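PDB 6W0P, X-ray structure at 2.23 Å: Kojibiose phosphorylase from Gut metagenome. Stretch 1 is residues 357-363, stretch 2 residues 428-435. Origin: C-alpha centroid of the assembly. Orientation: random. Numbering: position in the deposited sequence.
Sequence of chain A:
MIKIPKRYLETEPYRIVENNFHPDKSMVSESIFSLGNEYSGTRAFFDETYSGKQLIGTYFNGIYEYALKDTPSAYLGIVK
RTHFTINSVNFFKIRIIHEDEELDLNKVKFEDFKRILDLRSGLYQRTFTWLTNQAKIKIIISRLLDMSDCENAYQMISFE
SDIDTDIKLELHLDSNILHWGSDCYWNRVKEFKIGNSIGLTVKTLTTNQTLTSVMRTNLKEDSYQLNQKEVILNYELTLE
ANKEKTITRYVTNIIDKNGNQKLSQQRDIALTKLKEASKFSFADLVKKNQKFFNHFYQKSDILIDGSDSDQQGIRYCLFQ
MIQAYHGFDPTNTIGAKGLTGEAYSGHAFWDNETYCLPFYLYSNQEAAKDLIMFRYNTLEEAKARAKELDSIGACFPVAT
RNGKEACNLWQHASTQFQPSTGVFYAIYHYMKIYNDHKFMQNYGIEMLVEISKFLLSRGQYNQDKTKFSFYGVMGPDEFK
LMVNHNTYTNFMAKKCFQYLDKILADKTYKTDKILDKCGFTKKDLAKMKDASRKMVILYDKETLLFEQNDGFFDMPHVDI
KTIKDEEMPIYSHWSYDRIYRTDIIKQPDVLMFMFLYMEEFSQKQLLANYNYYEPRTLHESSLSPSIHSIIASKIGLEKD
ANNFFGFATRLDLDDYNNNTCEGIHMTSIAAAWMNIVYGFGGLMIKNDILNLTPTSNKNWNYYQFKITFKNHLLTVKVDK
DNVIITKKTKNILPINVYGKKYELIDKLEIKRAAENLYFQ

Stretch 1 (357-363) LPFYLYS
Stretch 2 (428-435) YHYMKIYN

How do the two backbones run past each other? Both carry helix that begins earlier in the chain, 357-361 and 428-434, pointing nearly the same way with a signed crossing angle of -20° and axes 10.8 Å apart at closest. The first is kinked at Pro-358 and Phe-359, whose N atoms have no bond to the turn before; Leu-361 N still bonds Leu-357 O at 3.1 Å. The second stays helical through Tyr-434, though its last residue has drifted to -122/-12, and Asn-435 then turns to positive phi (34/60). In register, Pro-358 CA lies 8.2 Å from His-429 CA and Leu-361 CA 6.8 Å from Tyr-430 CA.

What fills the space between them? Leu-361, phi/psi -59/-35 and rotamer m,t, starts sideways, yet its end enters a hole formed by His-429, Tyr-430, Ile-433 and Tyr-434. Leu-361 CD2 lies 3.8 Å from Tyr-430 CD1, at that ring's edge, and 4.0 Å from Tyr-434 CE2, so apolar surface meets apolar surface.

Why does His-429 suit this leucine? Its CA-to-CB bond points toward the first stretch, and with chi1 -156° and chi2 -178° the ring turns one face to Leu-361 CD1. Leu-361 CD1 is 3.5 Å from the centroid of the His-429 ring, 9° off the ring normal, a CH-pi contact with the pi cloud. Pro-358 CG approaches His-429 CE1 at 3.9 Å. One water links His-429 NE2 and Tyr-362 OH, 2.8 Å from each.

What closes the C-terminal end? Ile-433, rotamer m,m, points toward the first stretch and sets CD1 3.8 Å from Tyr-362 CZ (chi1 -75°, chi2 -77°). Tyr-434, chi1 -72° and chi2 -70°, donates from OH to Leu-361 O at 2.6 Å, a short but weak hydrogen bond to the backbone.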

ATOM      1  N   LEU A 357      28.229  -4.962 -12.306  1.00 30.04           N
ATOM      2  CA  LEU A 357      29.502  -4.198 -12.412  1.00 29.73           C
ATOM      3  C   LEU A 357      30.666  -5.127 -12.748  1.00 29.29           C
ATOM      4  O   LEU A 357      31.488  -4.783 -13.590  1.00 30.20           O
ATOM      5  CB  LEU A 357      29.756  -3.439 -11.110  1.00 29.65           C
ATOM      6  CG  LEU A 357      30.986  -2.543 -11.101  1.00 30.23           C
ATOM      7  CD1 LEU A 357      30.898  -1.515 -12.203  1.00 31.11           C
ATOM      8  CD2 LEU A 357      31.138  -1.872  -9.755  1.00 30.09           C
ATOM      9  N   PRO A 358      30.846  -6.287 -12.076  1.00 28.52           N
ATOM     10  CA  PRO A 358      32.084  -7.056 -12.217  1.00 28.12           C
ATOM     11  C   PRO A 358      32.481  -7.416 -13.656  1.00 28.31           C
ATOM     12  O   PRO A 358      33.640  -7.375 -13.984  1.00 27.90           O
ATOM     13  CB  PRO A 358      31.757  -8.326 -11.432  1.00 28.03           C
ATOM     14  CG  PRO A 358      30.818  -7.847 -10.359  1.00 27.77           C
ATOM     15  CD  PRO A 358      29.922  -6.892 -11.100  1.00 28.08           C
ATOM     16  N   PHE A 359      31.519  -7.745 -14.511  1.00 28.40           N
ATOM     17  CA  PHE A 359      31.832  -8.003 -15.940  1.00 29.05           C
ATOM     18  C   PHE A 359      32.601  -6.788 -16.495  1.00 29.33           C
ATOM     19  O   PHE A 359      33.609  -6.970 -17.212  1.00 28.54           O
ATOM     20  CB  PHE A 359      30.572  -8.305 -16.753  1.00 29.14           C
ATOM     21  CG  PHE A 359      30.843  -8.352 -18.231  1.00 29.61           C
ATOM     22  CD1 PHE A 359      31.357  -9.496 -18.820  1.00 30.39           C
ATOM     23  CD2 PHE A 359      30.628  -7.242 -19.027  1.00 29.98           C
ATOM     24  CE1 PHE A 359      31.652  -9.522 -20.175  1.00 30.52           C
ATOM     25  CE2 PHE A 359      30.899  -7.274 -20.389  1.00 29.91           C
ATOM     26  CZ  PHE A 359      31.410  -8.414 -20.957  1.00 30.11           C
ATOM     27  N   TYR A 360      32.139  -5.572 -16.198  1.00 29.54           N
ATOM     28  CA  TYR A 360      32.731  -4.321 -16.759  1.00 30.53           C
ATOM     29  C   TYR A 360      34.102  -4.047 -16.120  1.00 30.09           C
ATOM     30  O   TYR A 360      34.982  -3.566 -16.828  1.00 30.74           O
ATOM     31  CB  TYR A 360      31.748  -3.146 -16.678  1.00 30.60           C
ATOM     32  CG  TYR A 360      30.474  -3.422 -17.440  1.00 31.01           C
ATOM     33  CD1 TYR A 360      30.423  -3.324 -18.824  1.00 31.14           C
ATOM     34  CD2 TYR A 360      29.313  -3.792 -16.774  1.00 30.67           C
ATOM     35  CE1 TYR A 360      29.261  -3.608 -19.525  1.00 31.16           C
ATOM     36  CE2 TYR A 360      28.146  -4.086 -17.460  1.00 30.99           C
ATOM     37  CZ  TYR A 360      28.116  -3.994 -18.843  1.00 31.65           C
ATOM     38  OH  TYR A 360      26.953  -4.289 -19.513  1.00 32.59           O
ATOM     39  N   LEU A 361      34.273  -4.355 -14.834  1.00 30.70           N
ATOM     40  CA  LEU A 361      35.535  -4.141 -14.082  1.00 30.84           C
ATOM     41  C   LEU A 361      36.671  -4.912 -14.758  1.00 31.17           C
ATOM     42  O   LEU A 361      37.782  -4.404 -14.760  1.00 30.87           O
ATOM     43  CB  LEU A 361      35.359  -4.588 -12.631  1.00 30.74           C
ATOM     44  CG  LEU A 361      34.620  -3.605 -11.730  1.00 30.71           C
ATOM     45  CD1 LEU A 361      34.279  -4.253 -10.400  1.00 30.73           C
ATOM     46  CD2 LEU A 361      35.407  -2.314 -11.523  1.00 30.58           C
ATOM     47  N   TYR A 362      36.380  -6.084 -15.331  1.00 31.36           N
ATOM     48  CA  TYR A 362      37.389  -7.016 -15.892  1.00 30.67           C
ATOM     49  C   TYR A 362      37.486  -6.900 -17.415  1.00 30.68           C
ATOM     50  O   TYR A 362      38.327  -7.607 -17.979  1.00 31.54           O
ATOM     51  CB  TYR A 362      37.081  -8.442 -15.437  1.00 30.45           C
ATOM     52  CG  TYR A 362      37.435  -8.698 -13.999  1.00 30.23           C
ATOM     53  CD1 TYR A 362      38.752  -8.896 -13.619  1.00 30.19           C
ATOM     54  CD2 TYR A 362      36.458  -8.718 -13.015  1.00 29.92           C
ATOM     55  CE1 TYR A 362      39.078  -9.125 -12.296  1.00 30.52           C
ATOM     56  CE2 TYR A 362      36.766  -8.956 -11.688  1.00 29.76           C
ATOM     57  CZ  TYR A 362      38.089  -9.143 -11.328  1.00 30.29           C
ATOM     58  OH  TYR A 362      38.419  -9.345 -10.019  1.00 30.95           O
ATOM     59  N   SER A 363      36.707  -6.029 -18.058  1.00 31.17           N
ATOM     60  CA  SER A 363      36.705  -5.847 -19.536  1.00 31.26           C
ATOM     61  C   SER A 363      36.886  -4.389 -19.947  1.00 31.64           C
ATOM     62  O   SER A 363      37.426  -4.187 -21.017  1.00 32.85           O
ATOM     63  CB  SER A 363      35.468  -6.415 -20.191  1.00 30.88           C
ATOM     64  OG  SER A 363      34.294  -5.722 -19.799  1.00 30.70           O
ATOM     65  N   TYR A 428      34.291   0.869  -3.760  1.00 33.44           N
ATOM     66  CA  TYR A 428      35.262  -0.070  -3.147  1.00 33.82           C
ATOM     67  C   TYR A 428      35.750  -1.116  -4.163  1.00 32.98           C
ATOM     68  O   TYR A 428      36.964  -1.328  -4.297  1.00 33.36           O
ATOM     69  CB  TYR A 428      34.620  -0.733  -1.933  1.00 35.10           C
ATOM     70  CG  TYR A 428      35.344  -1.941  -1.407  1.00 37.49           C
ATOM     71  CD1 TYR A 428      36.487  -1.825  -0.629  1.00 39.23           C
ATOM     72  CD2 TYR A 428      34.864  -3.217  -1.664  1.00 38.89           C
ATOM     73  CE1 TYR A 428      37.150  -2.945  -0.145  1.00 39.82           C
ATOM     74  CE2 TYR A 428      35.505  -4.344  -1.173  1.00 39.86           C
ATOM     75  CZ  TYR A 428      36.653  -4.208  -0.417  1.00 40.36           C
ATOM     76  OH  TYR A 428      37.247  -5.350   0.053  1.00 44.06           O
ATOM     77  N   HIS A 429      34.838  -1.767  -4.882  1.00 31.55           N
ATOM     78  CA  HIS A 429      35.177  -2.821  -5.871  1.00 30.60           C
ATOM     79  C   HIS A 429      36.011  -2.198  -6.998  1.00 30.39           C
ATOM     80  O   HIS A 429      37.032  -2.782  -7.400  1.00 29.52           O
ATOM     81  CB  HIS A 429      33.899  -3.530  -6.348  1.00 29.81           C
ATOM     82  CG  HIS A 429      34.127  -4.906  -6.868  1.00 29.20           C
ATOM     83  ND1 HIS A 429      33.099  -5.675  -7.379  1.00 29.01           N
ATOM     84  CD2 HIS A 429      35.257  -5.619  -7.023  1.00 29.30           C
ATOM     85  CE1 HIS A 429      33.597  -6.830  -7.789  1.00 29.73           C
ATOM     86  NE2 HIS A 429      34.923  -6.822  -7.591  1.00 29.39           N
ATOM     87  N   TYR A 430      35.614  -1.011  -7.444  1.00 30.72           N
ATOM     88  CA  TYR A 430      36.281  -0.260  -8.528  1.00 31.04           C
ATOM     89  C   TYR A 430      37.732   0.057  -8.130  1.00 32.53           C
ATOM     90  O   TYR A 430      38.671  -0.146  -8.944  1.00 31.65           O
ATOM     91  CB  TYR A 430      35.522   1.035  -8.809  1.00 30.63           C
ATOM     92  CG  TYR A 430      36.193   1.871  -9.859  1.00 30.71           C
ATOM     93  CD1 TYR A 430      36.266   1.406 -11.157  1.00 30.38           C
ATOM     94  CD2 TYR A 430      36.788   3.090  -9.561  1.00 30.60           C
ATOM     95  CE1 TYR A 430      36.896   2.136 -12.151  1.00 30.45           C
ATOM     96  CE2 TYR A 430      37.413   3.837 -10.546  1.00 30.83           C
ATOM     97  CZ  TYR A 430      37.480   3.347 -11.843  1.00 30.75           C
ATOM     98  OH  TYR A 430      38.092   4.028 -12.846  1.00 30.60           O
ATOM     99  N   MET A 431      37.903   0.582  -6.913  1.00 33.78           N
ATOM    100  CA  MET A 431      39.227   0.968  -6.376  1.00 35.56           C
ATOM    101  C   MET A 431      40.047  -0.315  -6.185  1.00 36.76           C
ATOM    102  O   MET A 431      41.265  -0.273  -6.413  1.00 36.62           O
ATOM    103  CB  MET A 431      39.092   1.739  -5.055  1.00 35.38           C
ATOM    104  CG  MET A 431      38.415   3.092  -5.239  1.00 35.42           C
ATOM    105  SD  MET A 431      39.375   4.237  -6.300  1.00 36.45           S
ATOM    106  CE  MET A 431      40.825   4.443  -5.264  1.00 35.81           C
ATOM    107  N   LYS A 432      39.398  -1.425  -5.842  1.00 37.01           N
ATOM    108  CA  LYS A 432      40.108  -2.698  -5.599  1.00 39.34           C
ATOM    109  C   LYS A 432      40.674  -3.236  -6.924  1.00 38.47           C
ATOM    110  O   LYS A 432      41.734  -3.841  -6.888  1.00 38.01           O
ATOM    111  CB  LYS A 432      39.181  -3.699  -4.914  1.00 41.61           C
ATOM    112  CG  LYS A 432      39.834  -5.037  -4.608  1.00 44.54           C
ATOM    113  CD  LYS A 432      38.843  -6.154  -4.450  1.00 47.99           C
ATOM    114  CE  LYS A 432      38.539  -6.522  -3.012  1.00 51.55           C
ATOM    115  NZ  LYS A 432      37.642  -7.708  -2.967  1.00 54.26           N
ATOM    116  N   ILE A 433      40.015  -2.998  -8.057  1.00 36.55           N
ATOM    117  CA  ILE A 433      40.507  -3.477  -9.380  1.00 36.51           C
ATOM    118  C   ILE A 433      41.478  -2.452  -9.986  1.00 36.61           C
ATOM    119  O   ILE A 433      42.448  -2.892 -10.612  1.00 36.85           O
ATOM    120  CB  ILE A 433      39.325  -3.797 -10.319  1.00 35.94           C
ATOM    121  CG1 ILE A 433      38.350  -4.807  -9.705  1.00 35.77           C
ATOM    122  CG2 ILE A 433      39.834  -4.260 -11.670  1.00 36.32           C
ATOM    123  CD1 ILE A 433      38.992  -6.107  -9.251  1.00 36.70           C
ATOM    124  N   TYR A 434      41.249  -1.147  -9.817  1.00 37.01           N
ATOM    125  CA  TYR A 434      41.956  -0.079 -10.581  1.00 37.85           C
ATOM    126  C   TYR A 434      42.707   0.939  -9.718  1.00 39.42           C
ATOM    127  O   TYR A 434      43.468   1.749 -10.297  1.00 40.85           O
ATOM    128  CB  TYR A 434      40.945   0.686 -11.419  1.00 36.42           C
ATOM    129  CG  TYR A 434      40.454  -0.141 -12.568  1.00 35.45           C
ATOM    130  CD1 TYR A 434      41.302  -0.442 -13.619  1.00 34.99           C
ATOM    131  CD2 TYR A 434      39.163  -0.645 -12.588  1.00 34.58           C
ATOM    132  CE1 TYR A 434      40.856  -1.194 -14.691  1.00 35.09           C
ATOM    133  CE2 TYR A 434      38.706  -1.395 -13.652  1.00 33.85           C
ATOM    134  CZ  TYR A 434      39.556  -1.666 -14.705  1.00 34.13           C
ATOM    135  OH  TYR A 434      39.125  -2.404 -15.756  1.00 33.23           O
ATOM    136  N   ASN A 435      42.473   0.943  -8.409  1.00 40.51           N
ATOM    137  CA  ASN A 435      43.047   1.925  -7.453  1.00 41.39           C
ATOM    138  C   ASN A 435      43.197   3.291  -8.140  1.00 41.87           C
ATOM    139  O   ASN A 435      44.328   3.796  -8.204  1.00 43.97           O
ATOM    140  CB  ASN A 435      44.362   1.396  -6.884  1.00 41.73           C
ATOM    141  CG  ASN A 435      44.785   2.185  -5.667  1.00 42.68           C
ATOM    142  OD1 ASN A 435      44.097   3.122  -5.269  1.00 41.61           O
ATOM    143  ND2 ASN A 435      45.907   1.807  -5.071  1.00 43.41           N
TER
HETATM  144  O   HOH W   1      36.373  -9.136  -8.085  1.00 29.68           O